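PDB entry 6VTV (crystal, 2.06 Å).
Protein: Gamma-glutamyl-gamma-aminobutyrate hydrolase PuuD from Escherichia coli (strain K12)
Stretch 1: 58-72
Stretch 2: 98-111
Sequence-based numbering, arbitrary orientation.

Stretch 1 (58-72) LLEQLLPKLDGIYLP
Stretch 2, residues 98-111: LLSMAIINAALERR

Stretch 1 enters already helical at Leu58 and passes into a 3-10 segment at 63-65 (Lys65 N to Leu62 O at 2.9 Å), turns through Leu66 and Asp67, and leaves as an extended strand to Leu71. Stretch 2 is already helical at Leu98 and stays so through Glu109; Arg111 then breaks away at phi/psi 57/36. The two helix axes approach to 11.3 Å at 44° between their N-to-C directions, whereas the strand runs at 147° to helix 98-109, 9.9 Å away. The nearest CA pairs give the register: Leu59 to Ile103 7.7 Å, Ile69 to Ala107 7.5 Å, Leu71 to Ser100 7.7 Å.

Ile103 is the hub. Its CA-to-CB bond points sideways, but with chi1 -157° and chi2 160° (t, t) the side chain ends nearer stretch 1. Its CD1 lies 3.9 Å from Ile69 CD1, 4.1 Å from Leu59 CD1 and 4.3 Å from Leu66 CD1, so helix, turn and strand converge on one methyl. Leu59 (t, p) points toward the helix and forks: CD2 reaches Ala102 CB at 3.9 Å, while CD1 also meets Leu99 CD1 at 4.3 Å.

Ile69 (m, m; -56°, -53°) sets CG1 3.9 Å from Ala107 CB. Leu71 (m, t) places CD1 3.6 Å from Ile104 CD1, the latter carried inward by chi1 -71° and chi2 168°.

Leu63 (m, t; -70°, 165°) links the apolar cluster to the charged pair. Its CD2 is 4.1 Å from Ile103 CG1; its CD1 is 3.5 Å from Ala106 CB and covers one face of the Arg110 guanidinium, 3.5 Å from NE. Arg110 is extended (m, t, t; chi4 -137°), carrying NH2 to 3.1 Å from Glu60 OE1. Glu60 folds to meet it (chi1 -71°, chi2 -79°, chi3 101°). This salt bridge includes a weak hydrogen bond, its N-H...O angle only 137°.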

# COMPACT_ATOMS: atom_id res chain seq x y z
N LEU B 58 -2.38 -15.56 6.93
CA LEU B 58 -2.20 -14.12 7.11
C LEU B 58 -3.52 -13.38 6.99
O LEU B 58 -3.77 -12.42 7.73
CB LEU B 58 -1.19 -13.58 6.10
CG LEU B 58 0.21 -14.20 6.12
CD1 LEU B 58 1.11 -13.47 5.15
CD2 LEU B 58 0.80 -14.16 7.53
N LEU B 59 -4.38 -13.80 6.06
CA LEU B 59 -5.66 -13.12 5.86
C LEU B 59 -6.55 -13.25 7.09
O LEU B 59 -7.20 -12.29 7.51
CB LEU B 59 -6.36 -13.68 4.63
CG LEU B 59 -7.53 -12.85 4.07
CD1 LEU B 59 -7.04 -11.53 3.52
CD2 LEU B 59 -8.28 -13.64 3.01
N GLU B 60 -6.59 -14.45 7.69
CA GLU B 60 -7.42 -14.66 8.87
C GLU B 60 -6.98 -13.79 10.04
O GLU B 60 -7.81 -13.37 10.85
CB GLU B 60 -7.41 -16.13 9.27
CG GLU B 60 -8.17 -17.04 8.32
CD GLU B 60 -9.67 -16.98 8.53
OE1 GLU B 60 -10.36 -16.30 7.75
OE2 GLU B 60 -10.17 -17.63 9.48
N GLN B 61 -5.67 -13.51 10.15
CA GLN B 61 -5.19 -12.66 11.23
C GLN B 61 -5.53 -11.20 11.00
O GLN B 61 -5.70 -10.44 11.96
CB GLN B 61 -3.68 -12.83 11.40
CG GLN B 61 -3.24 -14.18 11.93
CD GLN B 61 -1.74 -14.34 11.94
OE1 GLN B 61 -1.06 -13.81 12.82
NE2 GLN B 61 -1.21 -15.07 10.97
N LEU B 62 -5.64 -10.78 9.74
CA LEU B 62 -5.84 -9.38 9.40
C LEU B 62 -7.31 -8.97 9.43
O LEU B 62 -7.62 -7.84 9.84
CB LEU B 62 -5.24 -9.08 8.03
CG LEU B 62 -5.30 -7.62 7.55
CD1 LEU B 62 -4.86 -6.66 8.65
CD2 LEU B 62 -4.46 -7.43 6.31
N LEU B 63 -8.20 -9.85 9.00
CA LEU B 63 -9.62 -9.50 8.89
C LEU B 63 -10.23 -8.91 10.15
O LEU B 63 -10.99 -7.93 10.03
CB LEU B 63 -10.41 -10.74 8.44
CG LEU B 63 -10.18 -11.19 7.00
CD1 LEU B 63 -10.71 -12.59 6.81
CD2 LEU B 63 -10.82 -10.22 6.01
N PRO B 64 -9.96 -9.41 11.36
CA PRO B 64 -10.55 -8.77 12.56
C PRO B 64 -10.14 -7.31 12.73
O PRO B 64 -10.84 -6.57 13.44
CB PRO B 64 -10.03 -9.63 13.71
CG PRO B 64 -9.75 -10.95 13.10
CD PRO B 64 -9.25 -10.65 11.72
N LYS B 65 -9.04 -6.88 12.12
CA LYS B 65 -8.57 -5.51 12.24
C LYS B 65 -9.10 -4.60 11.14
O LYS B 65 -8.81 -3.40 11.15
CB LYS B 65 -7.04 -5.48 12.26
CG LYS B 65 -6.45 -6.11 13.52
CD LYS B 65 -5.03 -6.58 13.30
CE LYS B 65 -4.46 -7.19 14.58
NZ LYS B 65 -3.19 -7.92 14.34
N LEU B 66 -9.87 -5.14 10.19
CA LEU B 66 -10.44 -4.36 9.11
C LEU B 66 -11.92 -4.10 9.38
O LEU B 66 -12.67 -5.03 9.67
CB LEU B 66 -10.28 -5.08 7.77
CG LEU B 66 -8.85 -5.45 7.37
CD1 LEU B 66 -8.85 -6.31 6.12
CD2 LEU B 66 -8.02 -4.19 7.15
N ASP B 67 -12.32 -2.83 9.30
CA ASP B 67 -13.72 -2.45 9.43
C ASP B 67 -14.42 -2.33 8.08
O ASP B 67 -15.64 -2.15 8.05
CB ASP B 67 -13.84 -1.13 10.20
CG ASP B 67 -13.07 -1.13 11.50
OD1 ASP B 67 -13.25 -2.08 12.30
OD2 ASP B 67 -12.29 -0.19 11.73
N GLY B 68 -13.68 -2.42 6.98
CA GLY B 68 -14.27 -2.35 5.66
C GLY B 68 -13.26 -2.77 4.62
O GLY B 68 -12.04 -2.67 4.82
N ILE B 69 -13.78 -3.24 3.48
CA ILE B 69 -12.96 -3.69 2.36
C ILE B 69 -13.21 -2.77 1.18
O ILE B 69 -14.36 -2.46 0.86
CB ILE B 69 -13.27 -5.15 1.99
CG1 ILE B 69 -13.08 -6.07 3.20
CG2 ILE B 69 -12.38 -5.61 0.84
CD1 ILE B 69 -11.72 -5.93 3.87
N TYR B 70 -12.13 -2.34 0.53
CA TYR B 70 -12.17 -1.33 -0.53
C TYR B 70 -11.51 -1.93 -1.76
O TYR B 70 -10.31 -2.21 -1.75
CB TYR B 70 -11.47 -0.05 -0.07
CG TYR B 70 -11.56 1.13 -1.01
CD1 TYR B 70 -12.69 1.36 -1.78
CD2 TYR B 70 -10.52 2.04 -1.10
CE1 TYR B 70 -12.77 2.45 -2.63
CE2 TYR B 70 -10.58 3.13 -1.94
CZ TYR B 70 -11.71 3.34 -2.70
OH TYR B 70 -11.77 4.43 -3.53
N LEU B 71 -12.29 -2.12 -2.82
CA LEU B 71 -11.80 -2.71 -4.06
C LEU B 71 -11.69 -1.64 -5.14
O LEU B 71 -12.70 -1.31 -5.79
CB LEU B 71 -12.72 -3.84 -4.53
CG LEU B 71 -12.97 -5.01 -3.58
CD1 LEU B 71 -13.82 -6.06 -4.26
CD2 LEU B 71 -11.66 -5.61 -3.09
N PRO B 72 -10.52 -1.07 -5.37
CA PRO B 72 -10.39 -0.03 -6.40
C PRO B 72 -10.48 -0.62 -7.80
O PRO B 72 -10.34 -1.83 -8.02
CB PRO B 72 -9.00 0.56 -6.15
CG PRO B 72 -8.56 0.03 -4.81
CD PRO B 72 -9.25 -1.28 -4.65
N LEU B 98 -6.35 -13.34 -6.96
CA LEU B 98 -6.26 -14.24 -5.81
C LEU B 98 -6.69 -13.53 -4.53
O LEU B 98 -7.51 -14.05 -3.76
CB LEU B 98 -4.83 -14.76 -5.68
CG LEU B 98 -4.64 -16.07 -4.91
CD1 LEU B 98 -5.29 -17.24 -5.64
CD2 LEU B 98 -3.16 -16.32 -4.69
N LEU B 99 -6.15 -12.33 -4.28
CA LEU B 99 -6.49 -11.60 -3.06
C LEU B 99 -7.94 -11.14 -3.07
O LEU B 99 -8.63 -11.22 -2.05
CB LEU B 99 -5.54 -10.41 -2.89
CG LEU B 99 -5.82 -9.51 -1.68
CD1 LEU B 99 -5.68 -10.30 -0.38
CD2 LEU B 99 -4.90 -8.30 -1.67
N SER B 100 -8.42 -10.65 -4.22
CA SER B 100 -9.78 -10.13 -4.29
C SER B 100 -10.80 -11.23 -4.02
O SER B 100 -11.73 -11.04 -3.23
CB SER B 100 -10.03 -9.50 -5.66
OG SER B 100 -9.25 -8.33 -5.83
N MET B 101 -10.65 -12.38 -4.68
CA MET B 101 -11.58 -13.48 -4.46
C MET B 101 -11.58 -13.93 -3.01
O MET B 101 -12.64 -14.18 -2.42
CB MET B 101 -11.25 -14.65 -5.38
CG MET B 101 -11.39 -14.35 -6.87
SD MET B 101 -13.05 -13.80 -7.33
CE MET B 101 -12.68 -12.18 -7.99
N ALA B 102 -10.39 -14.03 -2.40
CA ALA B 102 -10.30 -14.51 -1.03
C ALA B 102 -10.91 -13.51 -0.05
O ALA B 102 -11.66 -13.90 0.86
CB ALA B 102 -8.84 -14.80 -0.67
N ILE B 103 -10.61 -12.22 -0.22
CA ILE B 103 -11.07 -11.25 0.76
C ILE B 103 -12.55 -10.93 0.59
O ILE B 103 -13.22 -10.55 1.56
CB ILE B 103 -10.19 -9.98 0.70
CG1 ILE B 103 -10.27 -9.23 2.03
CG2 ILE B 103 -10.60 -9.08 -0.46
CD1 ILE B 103 -9.12 -8.28 2.26
N ILE B 104 -13.10 -11.09 -0.62
CA ILE B 104 -14.54 -10.91 -0.80
C ILE B 104 -15.30 -12.01 -0.07
O ILE B 104 -16.20 -11.74 0.73
CB ILE B 104 -14.90 -10.86 -2.29
CG1 ILE B 104 -14.42 -9.56 -2.94
CG2 ILE B 104 -16.41 -11.01 -2.48
CD1 ILE B 104 -14.50 -9.58 -4.45
N ASN B 105 -14.94 -13.27 -0.35
CA ASN B 105 -15.62 -14.40 0.28
C ASN B 105 -15.53 -14.32 1.80
O ASN B 105 -16.50 -14.62 2.51
CB ASN B 105 -15.02 -15.71 -0.21
CG ASN B 105 -15.44 -16.05 -1.63
OD1 ASN B 105 -16.62 -16.01 -1.96
ND2 ASN B 105 -14.47 -16.40 -2.47
N ALA B 106 -14.37 -13.92 2.32
CA ALA B 106 -14.20 -13.81 3.76
C ALA B 106 -15.05 -12.67 4.33
O ALA B 106 -15.70 -12.83 5.37
CB ALA B 106 -12.73 -13.61 4.11
N ALA B 107 -15.07 -11.53 3.65
CA ALA B 107 -15.84 -10.39 4.14
C ALA B 107 -17.34 -10.64 4.04
O ALA B 107 -18.11 -10.08 4.83
CB ALA B 107 -15.47 -9.12 3.38
N LEU B 108 -17.78 -11.47 3.09
CA LEU B 108 -19.21 -11.75 2.97
C LEU B 108 -19.69 -12.66 4.09
O LEU B 108 -20.83 -12.52 4.55
CB LEU B 108 -19.51 -12.36 1.61
CG LEU B 108 -19.38 -11.43 0.40
CD1 LEU B 108 -19.82 -12.12 -0.88
CD2 LEU B 108 -20.18 -10.15 0.62
N GLU B 109 -18.84 -13.57 4.55
CA GLU B 109 -19.19 -14.41 5.69
C GLU B 109 -19.12 -13.63 7.00
O GLU B 109 -19.96 -13.83 7.88
CB GLU B 109 -18.28 -15.63 5.74
CG GLU B 109 -18.44 -16.45 7.01
CD GLU B 109 -17.64 -17.72 6.97
OE1 GLU B 109 -17.59 -18.37 5.90
OE2 GLU B 109 -17.06 -18.09 8.02
N ARG B 110 -18.13 -12.75 7.14
CA ARG B 110 -17.98 -11.93 8.34
C ARG B 110 -18.85 -10.68 8.32
O ARG B 110 -18.80 -9.91 9.29
CB ARG B 110 -16.52 -11.54 8.53
CG ARG B 110 -15.56 -12.72 8.54
CD ARG B 110 -14.16 -12.30 8.94
NE ARG B 110 -13.27 -13.46 9.08
CZ ARG B 110 -12.40 -13.61 10.06
NH1 ARG B 110 -12.29 -12.68 11.00
NH2 ARG B 110 -11.63 -14.69 10.11
N ARG B 111 -19.62 -10.46 7.26
CA ARG B 111 -20.50 -9.29 7.13
C ARG B 111 -19.71 -7.99 7.25
O ARG B 111 -20.20 -7.00 7.80
CB ARG B 111 -21.65 -9.36 8.13
CG ARG B 111 -22.27 -10.75 8.25
CD ARG B 111 -23.69 -10.74 8.79
NE ARG B 111 -24.00 -9.55 9.58
CZ ARG B 111 -25.10 -8.82 9.42
NH1 ARG B 111 -25.99 -9.15 8.51
NH2 ARG B 111 -25.30 -7.75 10.19